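PDB 3RRL: succinyl-CoA:3-ketoacid-coenzyme A transferase subunit B from Helicobacter pylori, which catalyses, as one of two kinds of subunit, the transfer of coenzyme A from succinyl-CoA to a 3-oxo acid, releasing succinate. Local coordinates for residues 47-52 / 68-73; 5-10 / 30-35. All coordinates share one frame; numbering follows the deposited sequence.

Overall arrangement
Both contacts lie within the same coenzyme A transferase domain, in series along the chain, with centres about 17 Å apart and no touch between them. Contact 1 is the more buried of the two, though only partly so, and joins the end of strand 46-49 to the chain leading into strand 72-73. Contact 2, at the surface, sets helix 2-10 against the loop between strands 18-21 and 39-42, so the two share no element. Their chemistry differs accordingly: hydrogen bonds from backbone and side chains dominate contact 1, parts of which also meet another protein chain, whereas contact 2 has none across it and rests on methyl and methylene groups packed on one another and over the Glu32 carboxylate.

Contact 1 of 2, residues 47-52 / 68-73; sequences LGIGAY and ETITVV
Val73 N donates to Gly48 O at 3.0 Å in a nearly straight bond (166° at the hydrogen), where the end of strand 46-49 of the large mixed sheet pairs with strand 72-73. The register is set by Ile49 and Val72, an antiparallel, non-hydrogen-bonded beta pair with diverging side chains. Just before it the chain turns a corner at Leu47 and Gly48.

Backbone bonding is concentrated on two carbonyls. To Gly48 O, Val72 CA adds a CA-H...O contact at 3.4 Å. Ala51 O is gripped twice by one residue: Thr71 OG1 donates to it at 2.6 Å, while Thr71 N, 2.9 Å from Ala51 O, makes only a weak, bent bond. With chi1 at 65°, Thr71 OG1 lies between the backbone N and the carbonyl carbon, on the same side as the amide N, and both reach Ala51 O.

The apolar contacts are made by the two branches of Ile70. Ile49 CG2 reaches Ile70 CD1 at 4.2 Å, and the other branch, Ile70 CG2, sits at the edge of the Tyr52 ring, 4.1 Å from Tyr52 CD1.

The end of the contact at Tyr52 and Thr69 borders another protein chain, whose backbone binds Thr69 OG1 and one of whose basic side chains binds Tyr52 O. The predicted active-site Glu43 is about 9 Å from Ile49, side chain to side chain. Between Tyr52 and Glu68 the ring and carboxylate planes are 72° apart, and Tyr52 OH donates to Glu68 OE1 at 2.7 Å from above the carboxylate plane.

Contact 2 of 2, residues 5-10 / 30-35; sequences IIKRAA and ANEVSG
The carboxylate of Glu32 turns one face to the helix, and the aliphatic chain of Lys7 lies over that face. Lys7 CG stands almost directly above Glu32 OE1 at 3.9 Å, and Lys7 CE lies farther out above the same oxygen, 3.8 Å away. Ile6 CG2 approaches obliquely on the same side of the plane, 4.0 Å from Glu32 OE2; neither residue reaches the opposite face. Glu32 is bent at chi2 (-62°), which turns CD aside from the straight course of its chain.

The ammonium does not close on this carboxylate. Lys7 NZ stays 5.0 Å from Glu32 OE1 and makes its salt bridge with Glu3 instead, so any attraction to Glu32 would be of longer range.

In the alpha/beta fold of the coenzyme A transferases, helix 2-10 lies against the large sheet, Ile5 and Ala9 touching Ile138 of strand 134-138. Residues 30-35 belong to the crossover connection between the adjacent parallel strands 18-21 and 39-42, and they flank the helix along another side.

Ile6 and Ala10, one turn apart, carry the apolar contact. The side chains of Ile6 and Glu32 cross at about a right angle, with Ile6 CG2 against Glu32 CG at 3.6 Å. Ala10 CB meets Glu32 CB at 3.6 Å and Val33 CG2 at 4.1 Å, and Val33 also packs on Leu13.

Contact 1 of 2, residues 47-52 / 68-73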
loop_
_atom_site.group_PDB
_atom_site.type_symbol
_atom_site.label_atom_id
_atom_site.label_comp_id
_atom_site.label_asym_id
_atom_site.label_seq_id
_atom_site.Cartn_x
_atom_site.Cartn_y
_atom_site.Cartn_z
ATOM N N LEU B 47 -12.806 -10.302 0.372
ATOM C CA LEU B 47 -14.022 -9.690 0.886
ATOM C C LEU B 47 -15.198 -10.358 0.170
ATOM O O LEU B 47 -15.203 -10.435 -1.056
ATOM C CB LEU B 47 -14.003 -8.186 0.612
ATOM C CG LEU B 47 -15.015 -7.325 1.357
ATOM C CD1 LEU B 47 -14.881 -7.519 2.859
ATOM C CD2 LEU B 47 -14.831 -5.855 0.993
ATOM N N GLY B 48 -16.231 -10.759 0.906
ATOM C CA GLY B 48 -17.263 -11.632 0.357
ATOM C C GLY B 48 -17.103 -13.144 0.450
ATOM O O GLY B 48 -17.238 -13.861 -0.539
ATOM N N ILE B 49 -16.797 -13.632 1.651
ATOM C CA ILE B 49 -16.819 -15.067 1.936
ATOM C C ILE B 49 -18.196 -15.694 1.663
ATOM O O ILE B 49 -19.238 -15.065 1.866
ATOM C CB ILE B 49 -16.479 -15.355 3.411
ATOM C CG1 ILE B 49 -15.076 -14.876 3.763
ATOM C CG2 ILE B 49 -16.611 -16.850 3.733
ATOM C CD1 ILE B 49 -14.741 -15.116 5.229
ATOM N N GLY B 50 -18.195 -16.972 1.302
ATOM C CA GLY B 50 -19.398 -17.639 0.855
ATOM C C GLY B 50 -19.353 -19.075 1.325
ATOM O O GLY B 50 -18.456 -19.458 2.078
ATOM N N ALA B 51 -20.341 -19.860 0.917
ATOM C CA ALA B 51 -20.510 -21.204 1.446
ATOM C C ALA B 51 -19.336 -22.095 1.078
ATOM O O ALA B 51 -18.545 -21.761 0.196
ATOM C CB ALA B 51 -21.805 -21.803 0.934
ATOM N N TYR B 52 -19.190 -23.202 1.799
ATOM C CA TYR B 52 -18.293 -24.264 1.369
ATOM C C TYR B 52 -18.744 -24.727 -0.001
ATOM O O TYR B 52 -19.942 -24.741 -0.292
ATOM C CB TYR B 52 -18.323 -25.438 2.345
ATOM C CG TYR B 52 -17.826 -25.094 3.729
ATOM C CD1 TYR B 52 -16.685 -24.332 3.906
ATOM C CD2 TYR B 52 -18.506 -25.528 4.859
ATOM C CE1 TYR B 52 -16.228 -24.011 5.168
ATOM C CE2 TYR B 52 -18.058 -25.215 6.128
ATOM C CZ TYR B 52 -16.917 -24.456 6.278
ATOM O OH TYR B 52 -16.465 -24.137 7.539
ATOM N N GLU B 68 -9.625 -23.513 5.385
ATOM C CA GLU B 68 -10.712 -24.325 4.845
ATOM C C GLU B 68 -11.065 -23.879 3.430
ATOM O O GLU B 68 -11.017 -22.687 3.116
ATOM C CB GLU B 68 -11.947 -24.210 5.729
ATOM C CG GLU B 68 -11.692 -24.546 7.188
ATOM C CD GLU B 68 -12.948 -24.438 8.039
ATOM O OE1 GLU B 68 -13.813 -23.590 7.720
ATOM O OE2 GLU B 68 -13.070 -25.202 9.025
ATOM N N THR B 69 -11.426 -24.833 2.577
ATOM C CA THR B 69 -11.829 -24.496 1.218
ATOM C C THR B 69 -13.221 -23.884 1.214
ATOM O O THR B 69 -14.148 -24.418 1.843
ATOM C CB THR B 69 -11.813 -25.728 0.297
ATOM O OG1 THR B 69 -12.657 -26.749 0.847
ATOM C CG2 THR B 69 -10.394 -26.253 0.153
ATOM N N ILE B 70 -13.371 -22.773 0.498
ATOM C CA ILE B 70 -14.633 -22.028 0.483
ATOM C C ILE B 70 -15.012 -21.578 -0.918
ATOM O O ILE B 70 -14.340 -21.913 -1.890
ATOM C CB ILE B 70 -14.555 -20.770 1.370
ATOM C CG1 ILE B 70 -13.393 -19.882 0.921
ATOM C CG2 ILE B 70 -14.390 -21.156 2.829
ATOM C CD1 ILE B 70 -13.367 -18.511 1.603
ATOM N N THR B 71 -16.092 -20.810 -1.012
ATOM C CA THR B 71 -16.425 -20.107 -2.246
ATOM C C THR B 71 -16.566 -18.621 -1.947
ATOM O O THR B 71 -16.354 -18.188 -0.813
ATOM C CB THR B 71 -17.732 -20.615 -2.870
ATOM O OG1 THR B 71 -18.826 -20.308 -1.994
ATOM C CG2 THR B 71 -17.663 -22.129 -3.113
ATOM N N VAL B 72 -16.914 -17.843 -2.967
ATOM C CA VAL B 72 -17.132 -16.416 -2.799
ATOM C C VAL B 72 -18.545 -16.065 -3.234
ATOM O O VAL B 72 -19.128 -16.757 -4.069
ATOM C CB VAL B 72 -16.124 -15.583 -3.630
ATOM C CG1 VAL B 72 -14.708 -15.867 -3.184
ATOM C CG2 VAL B 72 -16.269 -15.884 -5.109
ATOM N N VAL B 73 -19.098 -15.000 -2.662
ATOM C CA VAL B 73 -20.380 -14.462 -3.113
ATOM C C VAL B 73 -20.192 -13.541 -4.321
ATOM O O VAL B 73 -19.075 -13.151 -4.647
ATOM C CB VAL B 73 -21.125 -13.695 -1.983
ATOM C CG1 VAL B 73 -21.568 -14.658 -0.886
ATOM C CG2 VAL B 73 -20.255 -12.582 -1.406
#

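Contact 2 of 2, residues 5-10 / 30-35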
loop_
_atom_site.group_PDB
_atom_site.type_symbol
_atom_site.label_atom_id
_atom_site.label_comp_id
_atom_site.label_asym_id
_atom_site.label_seq_id
_atom_site.Cartn_x
_atom_site.Cartn_y
_atom_site.Cartn_z
ATOM N N ILE B 5 -24.599 -18.909 23.328
ATOM C CA ILE B 5 -23.596 -17.903 23.009
ATOM C C ILE B 5 -23.702 -17.488 21.548
ATOM O O ILE B 5 -23.762 -16.305 21.220
ATOM C CB ILE B 5 -22.177 -18.453 23.244
ATOM C CG1 ILE B 5 -21.987 -18.843 24.713
ATOM C CG2 ILE B 5 -21.145 -17.441 22.816
ATOM C CD1 ILE B 5 -20.640 -19.501 25.014
ATOM N N ILE B 6 -23.719 -18.485 20.674
ATOM C CA ILE B 6 -23.706 -18.267 19.239
ATOM C C ILE B 6 -24.953 -17.533 18.775
ATOM O O ILE B 6 -24.869 -16.491 18.119
ATOM C CB ILE B 6 -23.550 -19.603 18.494
ATOM C CG1 ILE B 6 -22.117 -20.110 18.653
ATOM C CG2 ILE B 6 -23.908 -19.450 17.017
ATOM C CD1 ILE B 6 -21.967 -21.594 18.400
ATOM N N LYS B 7 -26.110 -18.072 19.132
ATOM C CA LYS B 7 -27.382 -17.449 18.788
ATOM C C LYS B 7 -27.528 -16.013 19.311
ATOM O O LYS B 7 -28.151 -15.178 18.655
ATOM C CB LYS B 7 -28.551 -18.332 19.237
ATOM C CG LYS B 7 -28.638 -19.610 18.404
ATOM C CD LYS B 7 -29.910 -20.402 18.638
ATOM C CE LYS B 7 -29.945 -21.619 17.721
ATOM N NZ LYS B 7 -31.141 -22.481 17.947
ATOM N N ARG B 8 -26.953 -15.720 20.474
ATOM C CA ARG B 8 -27.019 -14.358 21.008
ATOM C C ARG B 8 -26.057 -13.461 20.236
ATOM O O ARG B 8 -26.371 -12.313 19.929
ATOM C CB ARG B 8 -26.713 -14.333 22.510
ATOM C CG ARG B 8 -26.671 -12.935 23.120
ATOM C CD ARG B 8 -27.962 -12.154 22.856
ATOM N NE ARG B 8 -27.868 -10.770 23.324
ATOM C CZ ARG B 8 -27.287 -9.787 22.637
ATOM N NH1 ARG B 8 -27.239 -8.564 23.137
ATOM N NH2 ARG B 8 -26.754 -10.022 21.446
ATOM N N ALA B 9 -24.890 -14.002 19.905
ATOM C CA ALA B 9 -23.923 -13.279 19.085
ATOM C C ALA B 9 -24.500 -12.931 17.714
ATOM O O ALA B 9 -24.222 -11.860 17.169
ATOM C CB ALA B 9 -22.650 -14.096 18.928
ATOM N N ALA B 10 -25.301 -13.837 17.158
ATOM C CA ALA B 10 -25.875 -13.628 15.828
ATOM C C ALA B 10 -26.762 -12.391 15.781
ATOM O O ALA B 10 -26.888 -11.745 14.745
ATOM C CB ALA B 10 -26.658 -14.851 15.387
ATOM N N ALA B 30 -21.839 -17.401 11.582
ATOM C CA ALA B 30 -22.274 -17.269 10.196
ATOM C C ALA B 30 -23.456 -18.184 9.888
ATOM O O ALA B 30 -24.320 -17.844 9.085
ATOM C CB ALA B 30 -21.127 -17.561 9.252
ATOM N N ASN B 31 -23.492 -19.345 10.532
ATOM C CA ASN B 31 -24.562 -20.307 10.289
ATOM C C ASN B 31 -25.942 -19.847 10.768
ATOM O O ASN B 31 -26.963 -20.349 10.303
ATOM C CB ASN B 31 -24.205 -21.666 10.898
ATOM C CG ASN B 31 -22.910 -22.231 10.338
ATOM O OD1 ASN B 31 -22.469 -21.841 9.253
ATOM N ND2 ASN B 31 -22.293 -23.152 11.075
ATOM N N GLU B 32 -25.972 -18.890 11.674
ATOM C CA GLU B 32 -27.221 -18.389 12.210
ATOM C C GLU B 32 -27.797 -17.253 11.406
ATOM O O GLU B 32 -28.859 -16.746 11.710
ATOM C CB GLU B 32 -27.018 -17.944 13.644
ATOM C CG GLU B 32 -26.401 -19.000 14.523
ATOM C CD GLU B 32 -27.254 -20.234 14.638
ATOM O OE1 GLU B 32 -28.481 -20.127 14.495
ATOM O OE2 GLU B 32 -26.699 -21.313 14.877
ATOM N N VAL B 33 -27.077 -16.829 10.389
ATOM C CA VAL B 33 -27.489 -15.674 9.626
ATOM C C VAL B 33 -27.601 -15.975 8.154
ATOM O O VAL B 33 -27.311 -15.133 7.329
ATOM C CB VAL B 33 -26.513 -14.523 9.827
ATOM C CG1 VAL B 33 -27.065 -13.276 9.212
ATOM C CG2 VAL B 33 -26.267 -14.298 11.293
ATOM N N SER B 34 -28.070 -17.160 7.819
ATOM C CA SER B 34 -27.941 -17.665 6.468
ATOM C C SER B 34 -28.535 -16.757 5.415
ATOM O O SER B 34 -27.895 -16.521 4.400
ATOM C CB SER B 34 -28.574 -19.048 6.363
ATOM N N GLY B 35 -29.708 -16.198 5.621
ATOM C CA GLY B 35 -30.144 -15.270 4.607
ATOM C C GLY B 35 -30.113 -13.859 5.125
ATOM O O GLY B 35 -31.074 -13.385 5.705
#